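Local coordinates for protein alkane monooxygenase (Geobacillus thermodenitrificans, PDB 3B9O) that binds flavin mononucleotide in a TIM barrel of the luciferase-like monooxygenase family, at residues A[9-14]-A[52-57]; A[56-61]-A[83-88]; A[99-104]-A[127-132]; A[276-281]-A[374-379]. All blocks are in the same frame, centred on the assembly; numbering follows the deposited sequence.

Contact 1: A[9-14]-A[52-57]. With FMN (flavin mononucleotide), chain C.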
# COMPACT_ATOMS: atom_id res chain seq x y z
N ALA A 9 -1.63 -1.09 -8.88
CA ALA A 9 -1.35 0.25 -9.36
C ALA A 9 -1.02 1.11 -8.16
O ALA A 9 -1.83 1.21 -7.24
CB ALA A 9 -2.57 0.77 -10.08
N PHE A 10 0.17 1.68 -8.13
CA PHE A 10 0.62 2.48 -6.99
C PHE A 10 0.20 3.95 -7.17
O PHE A 10 0.57 4.63 -8.16
CB PHE A 10 2.13 2.39 -6.81
CG PHE A 10 2.62 2.85 -5.48
CD1 PHE A 10 1.95 2.52 -4.31
CD2 PHE A 10 3.81 3.59 -5.39
CE1 PHE A 10 2.43 2.93 -3.07
CE2 PHE A 10 4.31 3.99 -4.14
CZ PHE A 10 3.64 3.65 -2.99
N GLU A 11 -0.53 4.45 -6.19
CA GLU A 11 -1.16 5.77 -6.35
C GLU A 11 -1.20 6.51 -5.01
O GLU A 11 -0.91 5.94 -3.97
CB GLU A 11 -2.57 5.55 -6.95
CG GLU A 11 -3.36 6.72 -7.45
CD GLU A 11 -2.59 7.73 -8.34
OE1 GLU A 11 -1.83 8.53 -7.80
OE2 GLU A 11 -2.79 7.77 -9.56
N MET A 12 -1.53 7.80 -5.06
CA MET A 12 -1.74 8.60 -3.86
C MET A 12 -2.65 9.76 -4.24
O MET A 12 -2.49 10.35 -5.33
CB MET A 12 -0.40 9.13 -3.27
CG MET A 12 -0.55 9.78 -1.87
SD MET A 12 1.07 10.04 -1.11
CE MET A 12 0.64 11.25 0.13
N ASN A 13 -3.53 10.13 -3.31
CA ASN A 13 -4.50 11.20 -3.51
C ASN A 13 -3.80 12.58 -3.32
O ASN A 13 -4.09 13.32 -2.36
CB ASN A 13 -5.66 11.04 -2.52
CG ASN A 13 -6.89 11.81 -2.92
OD1 ASN A 13 -7.94 11.68 -2.26
ND2 ASN A 13 -6.80 12.57 -4.02
N CYS A 14 -2.89 12.91 -4.22
CA CYS A 14 -2.12 14.17 -4.15
C CYS A 14 -1.55 14.45 -5.51
O CYS A 14 -1.81 13.70 -6.45
CB CYS A 14 -0.99 14.09 -3.11
SG CYS A 14 0.35 12.87 -3.46
N ASP A 52 -4.86 -6.50 -10.06
CA ASP A 52 -5.43 -6.90 -8.75
C ASP A 52 -6.08 -5.72 -8.01
O ASP A 52 -7.22 -5.82 -7.52
CB ASP A 52 -4.37 -7.42 -7.79
CG ASP A 52 -3.86 -8.82 -8.14
OD1 ASP A 52 -3.59 -9.08 -9.33
OD2 ASP A 52 -3.61 -9.61 -7.21
N ALA A 53 -5.33 -4.64 -7.87
CA ALA A 53 -5.78 -3.56 -6.97
C ALA A 53 -5.18 -2.20 -7.31
O ALA A 53 -4.16 -2.10 -8.04
CB ALA A 53 -5.48 -3.94 -5.49
N LEU A 54 -5.84 -1.18 -6.77
CA LEU A 54 -5.30 0.16 -6.68
C LEU A 54 -4.76 0.29 -5.28
O LEU A 54 -5.52 0.12 -4.32
CB LEU A 54 -6.45 1.15 -6.86
CG LEU A 54 -6.19 2.60 -7.28
CD1 LEU A 54 -6.91 3.61 -6.49
CD2 LEU A 54 -4.79 3.03 -7.76
N PHE A 55 -3.46 0.61 -5.14
CA PHE A 55 -2.81 0.69 -3.83
C PHE A 55 -2.55 2.17 -3.55
O PHE A 55 -1.77 2.82 -4.25
CB PHE A 55 -1.49 -0.14 -3.82
CG PHE A 55 -0.79 -0.23 -2.47
CD1 PHE A 55 -0.58 -1.46 -1.87
CD2 PHE A 55 -0.32 0.90 -1.82
CE1 PHE A 55 0.09 -1.57 -0.62
CE2 PHE A 55 0.33 0.81 -0.54
CZ PHE A 55 0.54 -0.42 0.04
N LEU A 56 -3.25 2.71 -2.56
CA LEU A 56 -3.15 4.14 -2.25
C LEU A 56 -2.24 4.35 -1.03
O LEU A 56 -2.54 3.88 0.08
CB LEU A 56 -4.53 4.74 -2.00
CG LEU A 56 -5.38 4.88 -3.26
CD1 LEU A 56 -6.87 4.74 -2.88
CD2 LEU A 56 -5.04 6.20 -3.92
N ALA A 57 -1.14 5.04 -1.26
CA ALA A 57 -0.29 5.57 -0.18
C ALA A 57 -1.03 6.73 0.51
O ALA A 57 -2.08 7.23 0.02
CB ALA A 57 1.05 6.05 -0.75
N1 FMN C . 4.70 5.43 5.18
C2 FMN C . 3.59 6.21 5.13
O2 FMN C . 3.35 6.98 6.10
N3 FMN C . 2.79 6.14 4.01
C4 FMN C . 3.08 5.29 2.98
O4 FMN C . 2.33 5.22 1.98
C4A FMN C . 4.22 4.47 3.04
N5 FMN C . 4.57 3.59 2.04
C5A FMN C . 5.70 2.84 2.16
C6 FMN C . 6.10 1.94 1.15
C7 FMN C . 7.26 1.16 1.29
C7M FMN C . 7.70 0.19 0.22
C8 FMN C . 8.03 1.27 2.44
C8M FMN C . 9.29 0.44 2.61
C9 FMN C . 7.66 2.17 3.45
C9A FMN C . 6.50 2.95 3.32
N10 FMN C . 6.14 3.82 4.30
C10 FMN C . 5.03 4.58 4.18
C1' FMN C . 6.94 3.97 5.53
C2' FMN C . 6.32 3.12 6.66
O2' FMN C . 5.13 2.47 6.21
C3' FMN C . 6.00 3.87 7.96
O3' FMN C . 5.29 5.11 7.73
C4' FMN C . 7.21 4.01 8.90
O4' FMN C . 7.42 5.36 9.32
C5' FMN C . 8.53 3.47 8.34
O5' FMN C . 8.58 2.11 8.75
P FMN C . 9.95 1.33 9.06
O1P FMN C . 10.81 2.35 9.79
O2P FMN C . 9.48 0.17 9.87
O3P FMN C . 10.56 1.00 7.71
O HOH W 1 -3.88 8.80 -0.79
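Two neighbouring parallel strands of the TIM barrel, 9-12 and 53-57, pair here with Ala9 opposite Leu54, Phe10 opposite Phe55 and Glu11 opposite Leu56. The axes of these short segments are inclined at 34°, consistent with the twist of a barrel. Four backbone bonds join them: Ala9 N to Ala53 O, Phe55 N to Ala9 O (2.7 Å), Glu11 N to Phe55 O, and Ala57 N to Glu11 O (2.9 Å).

Phe10 and Phe55 share one face of the sheet and lie side by side: with CG of both anti to the backbone N (chi1 -164° for Phe10), they run out in the same direction. Phe55 CD2 comes to the edge of the Phe10 ring, in its plane, 3.6 Å from Phe10 CE1. Phe245 meets both rings edge-to-face.

On the other face, toward helix 36-48, Leu54 CD2 reaches across to Glu11 CB at 3.5 Å, while Leu56 CD2 lies against Glu11 CG. The Glu11 chain bends about CB-CG (chi2 46°), and its OE1 accepts from Met12 N at 2.9 Å on the anti lone pair. OE1 also forms a salt bridge with Arg30, and OE2 bonds Tyr38, so this buried carboxylate is held at both oxygens.

One water accepts from Asn13 N and donates to Ala57 O. Ala57 CB, meanwhile, sits 3.1 Å from O4 of FMN.

Contact 2: A[56-61]-A[83-88]. With FMN (flavin mononucleotide), chain C.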
# COMPACT_ATOMS: atom_id res chain seq x y z
N LEU A 56 -3.25 2.71 -2.56
CA LEU A 56 -3.15 4.14 -2.25
C LEU A 56 -2.24 4.35 -1.03
O LEU A 56 -2.54 3.88 0.08
CB LEU A 56 -4.53 4.74 -2.00
CG LEU A 56 -5.38 4.88 -3.26
CD1 LEU A 56 -6.87 4.74 -2.88
CD2 LEU A 56 -5.04 6.20 -3.92
N ALA A 57 -1.14 5.04 -1.26
CA ALA A 57 -0.29 5.57 -0.18
C ALA A 57 -1.03 6.73 0.51
O ALA A 57 -2.08 7.23 0.02
CB ALA A 57 1.05 6.05 -0.75
N ASP A 58 -0.51 7.15 1.65
CA ASP A 58 -1.04 8.31 2.35
C ASP A 58 -0.05 8.85 3.35
O ASP A 58 0.80 8.11 3.88
CB ASP A 58 -2.30 7.97 3.15
CG ASP A 58 -3.07 9.22 3.57
OD1 ASP A 58 -3.07 10.24 2.81
OD2 ASP A 58 -3.68 9.16 4.67
N VAL A 59 -0.18 10.14 3.64
CA VAL A 59 0.53 10.75 4.78
C VAL A 59 -0.42 11.79 5.38
O VAL A 59 -1.23 12.40 4.65
CB VAL A 59 1.88 11.49 4.36
CG1 VAL A 59 2.92 10.53 3.78
CG2 VAL A 59 1.61 12.71 3.43
N VAL A 60 -0.34 11.96 6.68
CA VAL A 60 -1.03 13.05 7.38
C VAL A 60 0.00 14.05 7.93
O VAL A 60 -0.37 15.03 8.59
CB VAL A 60 -1.98 12.55 8.51
CG1 VAL A 60 -3.31 12.01 7.93
CG2 VAL A 60 -1.32 11.50 9.42
N GLY A 61 1.28 13.77 7.67
CA GLY A 61 2.39 14.66 8.01
C GLY A 61 2.84 15.39 6.76
O GLY A 61 2.37 15.13 5.64
N ASN A 83 -5.21 14.78 -0.24
CA ASN A 83 -6.58 14.51 0.17
C ASN A 83 -6.70 13.12 0.76
O ASN A 83 -5.80 12.29 0.60
CB ASN A 83 -7.55 14.67 -1.04
CG ASN A 83 -7.82 16.16 -1.40
OD1 ASN A 83 -8.57 16.47 -2.36
ND2 ASN A 83 -7.26 17.07 -0.62
N ASP A 84 -7.83 12.84 1.41
CA ASP A 84 -8.02 11.57 2.10
C ASP A 84 -8.31 10.46 1.09
O ASP A 84 -9.22 10.60 0.25
CB ASP A 84 -9.18 11.68 3.11
CG ASP A 84 -9.52 10.35 3.74
OD1 ASP A 84 -10.61 9.86 3.50
OD2 ASP A 84 -8.69 9.78 4.45
N PRO A 85 -7.56 9.33 1.18
CA PRO A 85 -7.76 8.23 0.22
C PRO A 85 -9.07 7.45 0.42
O PRO A 85 -9.61 6.97 -0.57
CB PRO A 85 -6.54 7.31 0.45
CG PRO A 85 -6.09 7.60 1.84
CD PRO A 85 -6.48 9.03 2.16
N LEU A 86 -9.55 7.28 1.66
CA LEU A 86 -10.79 6.52 1.91
C LEU A 86 -12.02 7.15 1.20
O LEU A 86 -12.92 6.44 0.73
CB LEU A 86 -11.01 6.28 3.43
CG LEU A 86 -10.26 5.06 4.03
CD1 LEU A 86 -8.77 5.35 4.15
CD2 LEU A 86 -10.85 4.67 5.42
N MET A 87 -12.04 8.48 1.07
CA MET A 87 -13.15 9.17 0.37
C MET A 87 -13.38 8.74 -1.11
O MET A 87 -14.46 8.84 -1.65
CB MET A 87 -12.99 10.71 0.51
CG MET A 87 -13.04 11.25 1.97
SD MET A 87 -14.60 10.77 2.77
CE MET A 87 -14.04 9.86 4.15
N LEU A 88 -12.32 8.24 -1.74
CA LEU A 88 -12.28 7.85 -3.16
C LEU A 88 -12.98 6.54 -3.41
O LEU A 88 -13.40 6.27 -4.53
CB LEU A 88 -10.81 7.70 -3.62
CG LEU A 88 -9.93 8.97 -3.59
CD1 LEU A 88 -8.47 8.57 -3.85
CD2 LEU A 88 -10.48 10.07 -4.55
N1 FMN C . 4.70 5.43 5.18
C2 FMN C . 3.59 6.21 5.13
O2 FMN C . 3.35 6.98 6.10
N3 FMN C . 2.79 6.14 4.01
C4 FMN C . 3.08 5.29 2.98
O4 FMN C . 2.33 5.22 1.98
C4A FMN C . 4.22 4.47 3.04
N5 FMN C . 4.57 3.59 2.04
C5A FMN C . 5.70 2.84 2.16
C6 FMN C . 6.10 1.94 1.15
C7 FMN C . 7.26 1.16 1.29
C7M FMN C . 7.70 0.19 0.22
C8 FMN C . 8.03 1.27 2.44
C8M FMN C . 9.29 0.44 2.61
C9 FMN C . 7.66 2.17 3.45
C9A FMN C . 6.50 2.95 3.32
N10 FMN C . 6.14 3.82 4.30
C10 FMN C . 5.03 4.58 4.18
C1' FMN C . 6.94 3.97 5.53
C2' FMN C . 6.32 3.12 6.66
O2' FMN C . 5.13 2.47 6.21
C3' FMN C . 6.00 3.87 7.96
O3' FMN C . 5.29 5.11 7.73
C4' FMN C . 7.21 4.01 8.90
O4' FMN C . 7.42 5.36 9.32
C5' FMN C . 8.53 3.47 8.34
O5' FMN C . 8.58 2.11 8.75
P FMN C . 9.95 1.33 9.06
O1P FMN C . 10.81 2.35 9.79
O2P FMN C . 9.48 0.17 9.87
O3P FMN C . 10.56 1.00 7.71
O HOH W 2 -3.59 10.58 0.23
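Asp58 and Pro85 meet at about a right angle, the aspartate carboxylate set across the CG-CD side of the proline ring. Its first torsion, with CG anti to the backbone N (chi1 -165°), puts Asp58 CG beside Pro85. Asp58 CG lies 3.7 Å from Pro85 CD and almost as close to Pro85 CG, so the flat group rests on the ring's CG and CD methylenes. Two residues earlier on the strand, Leu56 CB packs on Pro85 CB at 4.1 Å, and the Leu56 branch CD2 touches Leu88 CD1 at 4.2 Å.

The polar link between the segments is indirect. A single water donates to Asp58 OD1 (2.7 Å) and to Asn83 O (2.8 Å), bridging the end of the carboxylate to the loop. Asp84 OD2 is near Asp58 OD2 without touching it, and two like charges so placed may repel slightly. Asp84 itself makes an Asx motif: its OD1 accepts from Met87 N, which approaches from above the carboxylate plane.

While the Asp58 side chain faces the loop, its backbone faces the flavin. Asp58 O accepts from FMN N3 at 2.8 Å in a nearly straight bond, and Asp58 N gives a long, weak bond to FMN O4.

The 83-88 loop, between helices 71-75 and 89-94, thus lies against the end of strand 53-57. Leu56 and Leu88 also touch Trp39 of helix 36-48, and Leu86 reaches helix 112-125.

Contact 3: A[99-104]-A[127-132]. With FMN (flavin mononucleotide), chain C.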
# COMPACT_ATOMS: atom_id res chain seq x y z
N LEU A 99 -11.77 -5.16 -9.39
CA LEU A 99 -10.66 -4.36 -8.89
C LEU A 99 -10.79 -4.14 -7.36
O LEU A 99 -11.87 -3.75 -6.87
CB LEU A 99 -10.56 -3.03 -9.63
CG LEU A 99 -9.33 -2.13 -9.29
CD1 LEU A 99 -7.97 -2.68 -9.89
CD2 LEU A 99 -9.56 -0.71 -9.76
N ALA A 100 -9.72 -4.44 -6.63
CA ALA A 100 -9.68 -4.24 -5.17
C ALA A 100 -8.96 -2.91 -4.81
O ALA A 100 -8.36 -2.27 -5.67
CB ALA A 100 -8.99 -5.42 -4.47
N PHE A 101 -8.99 -2.52 -3.54
CA PHE A 101 -8.48 -1.19 -3.13
C PHE A 101 -7.73 -1.38 -1.83
O PHE A 101 -8.31 -1.87 -0.86
CB PHE A 101 -9.65 -0.20 -2.96
CG PHE A 101 -10.45 -0.01 -4.21
CD1 PHE A 101 -11.58 -0.80 -4.45
CD2 PHE A 101 -10.01 0.84 -5.20
CE1 PHE A 101 -12.28 -0.67 -5.65
CE2 PHE A 101 -10.72 0.98 -6.40
CZ PHE A 101 -11.82 0.21 -6.61
N ALA A 102 -6.44 -1.03 -1.84
CA ALA A 102 -5.67 -1.10 -0.60
C ALA A 102 -5.44 0.36 -0.21
O ALA A 102 -4.94 1.11 -1.01
CB ALA A 102 -4.36 -1.82 -0.82
N VAL A 103 -5.81 0.72 1.00
CA VAL A 103 -5.72 2.07 1.52
C VAL A 103 -4.75 2.08 2.68
O VAL A 103 -4.84 1.27 3.63
CB VAL A 103 -7.10 2.70 1.95
CG1 VAL A 103 -8.01 2.93 0.74
CG2 VAL A 103 -7.84 1.87 3.05
N THR A 104 -3.79 2.98 2.58
CA THR A 104 -2.82 3.24 3.66
C THR A 104 -3.54 4.07 4.70
O THR A 104 -4.24 5.03 4.38
CB THR A 104 -1.55 3.98 3.15
OG1 THR A 104 -0.85 3.14 2.23
CG2 THR A 104 -0.59 4.40 4.31
N LYS A 127 -18.14 -5.03 -1.45
CA LYS A 127 -18.41 -6.46 -1.51
C LYS A 127 -17.10 -7.27 -1.37
O LYS A 127 -16.79 -8.19 -2.16
CB LYS A 127 -19.25 -6.81 -2.75
CG LYS A 127 -20.73 -6.34 -2.64
CD LYS A 127 -21.44 -7.06 -1.46
CE LYS A 127 -22.87 -6.49 -1.18
NZ LYS A 127 -22.80 -5.19 -0.45
N GLY A 128 -16.28 -6.87 -0.40
CA GLY A 128 -15.11 -7.67 -0.06
C GLY A 128 -13.89 -7.39 -0.91
O GLY A 128 -13.12 -8.31 -1.24
N ARG A 129 -13.69 -6.11 -1.26
CA ARG A 129 -12.60 -5.74 -2.19
C ARG A 129 -11.75 -4.65 -1.53
O ARG A 129 -11.13 -3.86 -2.20
CB ARG A 129 -13.16 -5.25 -3.53
CG ARG A 129 -13.79 -6.38 -4.42
CD ARG A 129 -14.20 -5.80 -5.72
NE ARG A 129 -15.30 -4.84 -5.62
CZ ARG A 129 -15.51 -3.84 -6.48
NH1 ARG A 129 -14.65 -3.58 -7.48
NH2 ARG A 129 -16.58 -3.08 -6.35
N ILE A 130 -11.72 -4.65 -0.20
CA ILE A 130 -10.94 -3.68 0.56
C ILE A 130 -9.70 -4.31 1.27
O ILE A 130 -9.74 -5.47 1.74
CB ILE A 130 -11.84 -2.88 1.59
CG1 ILE A 130 -11.18 -1.57 2.04
CG2 ILE A 130 -12.22 -3.72 2.84
CD1 ILE A 130 -11.03 -0.50 0.93
N ALA A 131 -8.62 -3.53 1.33
CA ALA A 131 -7.40 -3.93 1.99
C ALA A 131 -6.89 -2.71 2.74
O ALA A 131 -7.19 -1.57 2.38
CB ALA A 131 -6.37 -4.40 0.97
N TRP A 132 -6.16 -2.99 3.82
CA TRP A 132 -5.59 -1.95 4.64
C TRP A 132 -4.08 -2.10 4.74
O TRP A 132 -3.57 -3.12 5.24
CB TRP A 132 -6.28 -1.94 6.03
CG TRP A 132 -5.66 -1.03 7.06
CD1 TRP A 132 -4.92 0.12 6.85
CD2 TRP A 132 -5.75 -1.20 8.49
NE1 TRP A 132 -4.53 0.66 8.07
CE2 TRP A 132 -5.02 -0.12 9.09
CE3 TRP A 132 -6.35 -2.16 9.33
CZ2 TRP A 132 -4.88 0.02 10.50
CZ3 TRP A 132 -6.23 -2.02 10.72
CH2 TRP A 132 -5.52 -0.91 11.29
N1 FMN C . 4.70 5.43 5.18
C2 FMN C . 3.59 6.21 5.13
O2 FMN C . 3.35 6.98 6.10
N3 FMN C . 2.79 6.14 4.01
C4 FMN C . 3.08 5.29 2.98
O4 FMN C . 2.33 5.22 1.98
C4A FMN C . 4.22 4.47 3.04
N5 FMN C . 4.57 3.59 2.04
C5A FMN C . 5.70 2.84 2.16
C6 FMN C . 6.10 1.94 1.15
C7 FMN C . 7.26 1.16 1.29
C7M FMN C . 7.70 0.19 0.22
C8 FMN C . 8.03 1.27 2.44
C8M FMN C . 9.29 0.44 2.61
C9 FMN C . 7.66 2.17 3.45
C9A FMN C . 6.50 2.95 3.32
N10 FMN C . 6.14 3.82 4.30
C10 FMN C . 5.03 4.58 4.18
C1' FMN C . 6.94 3.97 5.53
C2' FMN C . 6.32 3.12 6.66
O2' FMN C . 5.13 2.47 6.21
C3' FMN C . 6.00 3.87 7.96
O3' FMN C . 5.29 5.11 7.73
C4' FMN C . 7.21 4.01 8.90
O4' FMN C . 7.42 5.36 9.32
C5' FMN C . 8.53 3.47 8.34
O5' FMN C . 8.58 2.11 8.75
P FMN C . 9.95 1.33 9.06
O1P FMN C . 10.81 2.35 9.79
O2P FMN C . 9.48 0.17 9.87
O3P FMN C . 10.56 1.00 7.71
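Arg129, its chain bent at chi3, brings CD and NH1 to Leu99 O, where the barrel strands 100-106 and 130-135 begin to pair. Arg129 CD lies 3.3 Å from Leu99 O, and NH1 gives the same oxygen a weak, bent bond (2.9 Å). Phe101 runs alongside, with CE1 over one face of the guanidinium, 4.2 Å from Arg129 NH1; the two planes are 67° apart.

Ala102 CB meets Ala131 CB at 3.7 Å. The indole of Trp132 turns its edge to the backbone, Val103 O lying in the ring plane 3.4 Å from CD1. Backbone bonds run from Phe101 N to Arg129 O, Ala131 N to Phe101 O and Val103 N to Ala131 O (3.0 Å). Thr104 OG1, bonded to Leu56 O and Asn133, lies 3.8 Å from FMN O4.

A second shell fixes these groups. Arg129 NE bonds Thr126 O, NH1 also meets Thr96 OG1, and NH2 bonds Ala93 O; Trp132 NE1 is held by Phe105 O.

The pair forms the two strands of a beta-alpha-beta crossover through helix 112-125. Helix 89-94 packs on Phe101 and Val103, Tyr412 touches Ala100 and Ala131, and strand 53-57 flanks 100-106 on its other edge.

Contact 4: A[276-281]-A[374-379]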
# COMPACT_ATOMS: atom_id res chain seq x y z
N LYS A 276 2.09 -12.94 1.08
CA LYS A 276 2.54 -12.59 -0.28
C LYS A 276 3.52 -11.42 -0.24
O LYS A 276 3.37 -10.50 0.56
CB LYS A 276 1.32 -12.20 -1.13
CG LYS A 276 0.25 -13.27 -1.16
CD LYS A 276 0.60 -14.37 -2.16
CE LYS A 276 -0.53 -15.40 -2.23
NZ LYS A 276 -0.58 -16.14 -3.51
N MET A 277 4.53 -11.48 -1.09
CA MET A 277 5.62 -10.49 -1.09
C MET A 277 5.51 -9.67 -2.35
O MET A 277 5.43 -10.25 -3.44
CB MET A 277 6.97 -11.21 -1.05
CG MET A 277 7.14 -12.09 0.22
SD MET A 277 7.26 -11.16 1.75
CE MET A 277 7.29 -12.52 2.91
N PHE A 278 5.46 -8.34 -2.20
CA PHE A 278 5.30 -7.37 -3.29
C PHE A 278 6.54 -6.46 -3.37
O PHE A 278 7.02 -5.99 -2.36
CB PHE A 278 4.03 -6.52 -3.06
CG PHE A 278 2.74 -7.26 -3.34
CD1 PHE A 278 2.21 -8.15 -2.40
CD2 PHE A 278 2.07 -7.08 -4.55
CE1 PHE A 278 0.99 -8.86 -2.66
CE2 PHE A 278 0.87 -7.79 -4.84
CZ PHE A 278 0.34 -8.68 -3.88
N ALA A 279 7.09 -6.30 -4.58
CA ALA A 279 8.17 -5.36 -4.82
C ALA A 279 7.63 -4.15 -5.55
O ALA A 279 6.57 -4.23 -6.18
CB ALA A 279 9.26 -6.04 -5.66
N GLY A 280 8.30 -3.00 -5.44
CA GLY A 280 7.97 -1.86 -6.29
C GLY A 280 8.68 -2.06 -7.63
O GLY A 280 9.70 -2.76 -7.73
N ILE A 281 8.11 -1.49 -8.69
CA ILE A 281 8.76 -1.47 -10.01
C ILE A 281 8.26 -0.25 -10.77
O ILE A 281 7.08 0.10 -10.70
CB ILE A 281 8.51 -2.79 -10.83
CG1 ILE A 281 9.34 -2.77 -12.15
CG2 ILE A 281 7.05 -3.03 -11.07
CD1 ILE A 281 9.51 -4.12 -12.83
N GLY A 374 4.29 -10.44 -6.38
CA GLY A 374 3.63 -9.38 -7.14
C GLY A 374 4.41 -8.08 -7.09
O GLY A 374 5.46 -7.99 -6.45
N PHE A 375 3.87 -7.07 -7.75
CA PHE A 375 4.48 -5.76 -7.83
C PHE A 375 3.48 -4.65 -7.56
O PHE A 375 2.30 -4.73 -7.96
CB PHE A 375 5.09 -5.53 -9.25
CG PHE A 375 6.21 -6.48 -9.59
CD1 PHE A 375 5.93 -7.72 -10.16
CD2 PHE A 375 7.53 -6.16 -9.30
CE1 PHE A 375 6.94 -8.62 -10.48
CE2 PHE A 375 8.57 -7.03 -9.65
CZ PHE A 375 8.26 -8.27 -10.23
N ASN A 376 3.98 -3.59 -6.94
CA ASN A 376 3.27 -2.31 -6.97
C ASN A 376 3.88 -1.50 -8.09
O ASN A 376 5.09 -1.19 -8.04
CB ASN A 376 3.40 -1.53 -5.67
CG ASN A 376 2.44 -1.98 -4.61
OD1 ASN A 376 1.56 -2.81 -4.83
ND2 ASN A 376 2.61 -1.40 -3.42
N LEU A 377 3.08 -1.20 -9.12
CA LEU A 377 3.55 -0.41 -10.25
C LEU A 377 3.55 1.11 -9.94
O LEU A 377 2.50 1.75 -9.78
CB LEU A 377 2.78 -0.77 -11.53
CG LEU A 377 3.11 -0.01 -12.83
CD1 LEU A 377 4.57 -0.20 -13.26
CD2 LEU A 377 2.19 -0.48 -13.94
N VAL A 378 4.77 1.66 -9.91
CA VAL A 378 5.05 3.03 -9.61
C VAL A 378 4.91 3.85 -10.91
O VAL A 378 5.38 3.41 -11.98
CB VAL A 378 6.50 3.20 -9.03
CG1 VAL A 378 6.80 4.67 -8.66
CG2 VAL A 378 6.71 2.28 -7.79
N GLN A 379 4.30 5.03 -10.80
CA GLN A 379 4.08 5.90 -11.96
C GLN A 379 5.16 6.98 -12.14
O GLN A 379 5.59 7.59 -11.17
CB GLN A 379 2.73 6.60 -11.82
CG GLN A 379 1.53 5.64 -11.71
CD GLN A 379 0.25 6.41 -11.48
OE1 GLN A 379 -0.25 6.48 -10.35
NE2 GLN A 379 -0.27 7.02 -12.52
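Phe278 pairs with Gly374, Ala279 with Phe375, Gly280 with Asn376 and Ile281 with Leu377 in a parallel register, joining strands 276-285 and 374-378 of the TIM barrel. Strand 374-378 pairs in turn with 6-12, which closes the sheet. Five backbone bonds bind the strands, from Gly374 N to Met277 O (3.2 Å) at one end to Val378 N to Ile281 O (2.9 Å) at the other.

The Phe278 ring lies against the backbone of its partner strand. Its first torsion sets CG beside the backbone N (chi1 -75°); ring atom CD2 lies 3.6 Å from Gly374 C, and Gly374 N sits over one face of the ring. Gly374 has no side chain, and the ring comes down directly on its main chain.

The opposite face of the sheet is built round Phe375. Ile281 and Phe375 cross obliquely: with Ile281 CG1 anti to the backbone N, CG2 lies between N and the carbonyl carbon and touches Phe375 CD2 at 3.6 Å. Ala279 CB reaches the same CD2 at 4.0 Å, so two side chains of 276-281 converge on one ring atom. Leu377 CD1 folds back to Ile281 O at 3.6 Å.

Asn376 shares the face of Phe278, toward the barrel interior, its side chain about 6 Å from the bound FMN. Its OD1 is hydrogen-bonded to Asn8 of strand 6-12.

The chemistry is therefore divided. The Phe375 face is apolar, and Leu377 there packs on helix 384-399, whereas the inner face carries an aromatic ring and an amide whose buried oxygen is satisfied by a neighbouring strand.

All four contacts reach the same parallel barrel sheet; contacts 1, 3 and 4 are wholly buried, contact 2 mostly, with Asp58 and Asn83 partly exposed. Those three are strand pairs held by backbone bonds, whereas contact 2 packs a loop on a strand end and relies on apolar touches and one water. Contacts 1 and 2 share Leu56 and Ala57. Contact 3 adjoins both through Leu56, whose N and O meet Ala102 O and Thr104 OG1. Contact 4 joins contact 1 on the other edge of strand 6-12, where Phe10 N meets Leu377 O, and it does not touch contacts 2 or 3. Contacts 1 to 3 all reach FMN; contact 2 alone of them hydrogen-bonds it.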